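Local coordinates for protein eukaryotic translation initiation factor 4E type 5 (PDB 7KCJ) that probably binds the 7-methylguanosine cap of messenger RNA and acts in the initiation of translation in Leishmania, at residues F171-E174 and A175-K179. Sequence-based numbering, arbitrary orientation.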
loop_
_atom_site.group_PDB
_atom_site.type_symbol
_atom_site.label_atom_id
_atom_site.label_comp_id
_atom_site.label_asym_id
_atom_site.label_seq_id
_atom_site.Cartn_x
_atom_site.Cartn_y
_atom_site.Cartn_z
ATOM N N PHE A 171 -11.823 7.031 9.885
ATOM C CA PHE A 171 -12.193 5.636 10.134
ATOM C C PHE A 171 -10.944 4.846 10.552
ATOM O O PHE A 171 -11.004 4.085 11.508
ATOM C CB PHE A 171 -12.819 4.988 8.890
ATOM C CG PHE A 171 -13.125 3.532 9.132
ATOM C CD1 PHE A 171 -14.192 3.154 9.931
ATOM C CD2 PHE A 171 -12.288 2.541 8.652
ATOM C CE1 PHE A 171 -14.451 1.813 10.187
ATOM C CE2 PHE A 171 -12.549 1.199 8.914
ATOM C CZ PHE A 171 -13.635 0.843 9.665
ATOM N N LEU A 172 -9.824 5.042 9.836
ATOM C CA LEU A 172 -8.585 4.346 10.147
ATOM C C LEU A 172 -8.074 4.768 11.526
ATOM O O LEU A 172 -7.641 3.914 12.293
ATOM C CB LEU A 172 -7.518 4.625 9.077
ATOM C CG LEU A 172 -7.752 3.988 7.727
ATOM C CD1 LEU A 172 -6.809 4.595 6.655
ATOM C CD2 LEU A 172 -7.583 2.505 7.819
ATOM N N ALA A 173 -8.149 6.068 11.859
ATOM C CA ALA A 173 -7.672 6.557 13.148
ATOM C C ALA A 173 -8.493 6.005 14.310
ATOM O O ALA A 173 -7.929 5.664 15.340
ATOM C CB ALA A 173 -7.675 8.079 13.174
ATOM N N GLU A 174 -9.822 5.934 14.165
ATOM C CA GLU A 174 -10.657 5.375 15.228
ATOM C C GLU A 174 -10.387 3.865 15.387
ATOM O O GLU A 174 -10.355 3.390 16.522
ATOM C CB GLU A 174 -12.139 5.657 14.984
ATOM C CG GLU A 174 -12.483 7.117 15.122
ATOM C CD GLU A 174 -13.978 7.369 15.176
ATOM O OE1 GLU A 174 -14.727 6.662 14.465
ATOM O OE2 GLU A 174 -14.400 8.268 15.938
ATOM N N ALA A 175 -10.109 3.135 14.265
ATOM C CA ALA A 175 -9.835 1.693 14.318
ATOM C C ALA A 175 -8.471 1.348 14.936
ATOM O O ALA A 175 -8.358 0.342 15.634
ATOM C CB ALA A 175 -9.962 1.057 12.945
ATOM N N MET A 176 -7.449 2.181 14.686
ATOM C CA MET A 176 -6.123 1.986 15.254
ATOM C C MET A 176 -6.142 2.247 16.769
ATOM O O MET A 176 -5.496 1.507 17.522
ATOM C CB MET A 176 -5.107 2.882 14.530
ATOM C CG MET A 176 -4.937 2.524 13.049
ATOM S SD MET A 176 -3.808 1.122 12.852
ATOM C CE MET A 176 -2.226 1.938 12.991
ATOM N N ARG A 177 -6.920 3.250 17.227
ATOM C CA ARG A 177 -7.052 3.498 18.657
ATOM C C ARG A 177 -7.794 2.324 19.297
ATOM O O ARG A 177 -7.380 1.851 20.344
ATOM C CB ARG A 177 -7.837 4.805 18.943
ATOM C CG ARG A 177 -7.058 6.069 18.627
ATOM C CD ARG A 177 -7.695 7.318 19.197
ATOM N NE ARG A 177 -8.761 7.879 18.369
ATOM C CZ ARG A 177 -8.584 8.755 17.388
ATOM N NH1 ARG A 177 -7.366 9.169 17.071
ATOM N NH2 ARG A 177 -9.621 9.196 16.692
ATOM N N ALA A 178 -8.876 1.840 18.669
ATOM C CA ALA A 178 -9.631 0.701 19.206
ATOM C C ALA A 178 -8.797 -0.583 19.291
ATOM O O ALA A 178 -9.109 -1.460 20.100
ATOM C CB ALA A 178 -10.895 0.465 18.399
ATOM N N LYS A 179 -7.690 -0.658 18.533
ATOM C CA LYS A 179 -6.776 -1.792 18.637
ATOM C C LYS A 179 -5.810 -1.687 19.860
ATOM O O LYS A 179 -4.992 -2.575 20.067
ATOM C CB LYS A 179 -5.996 -1.988 17.318
ATOM C CG LYS A 179 -6.836 -2.633 16.212
ATOM C CD LYS A 179 -5.981 -3.116 15.032
ATOM C CE LYS A 179 -6.612 -4.303 14.342
ATOM N NZ LYS A 179 -5.734 -4.887 13.290
#
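Arg-177 folds its guanidinium back over Ala-173, one turn earlier in helix 165-178. The long side chain bends at chi3 (-83°), and this turns the flat group toward the start of the helix. One guanidinium face then lies over Ala-173 O, which sits 3.7 Å from the plane, above its centre. Ala-173 CB is 4.1 Å from NH1 of Arg-177. Glu-174 crosses the arginine at a slant, its CG 3.9 Å from Arg-177 NH2. Its carboxylate is turned almost perpendicular to the guanidinium, 89° between planes, and OE2 stays 4.9 Å from Arg-177 NH2. The salt bridge of Arg-177 goes instead to Glu-170. On the buried side, Met-176 CG lies beside its backbone N (chi1 -64°), which brings it tightly to 3.1 Å from Leu-172 O. Met-176 and Leu-172 both reach helix 108-121 and strand 97-103; Met-176 also joins Ala-173 and Arg-177 on strand 186-191. Four successive i to i+4 backbone hydrogen bonds hold the turn. That from Arg-177 N goes to Ala-173 O, the same oxygen that faces the guanidinium. The helix thus has an apolar face, packed on the sheet and helix 108-121, and a charged flank, where Glu-174 could add a weaker, longer-range attraction to the Glu-170 bridge.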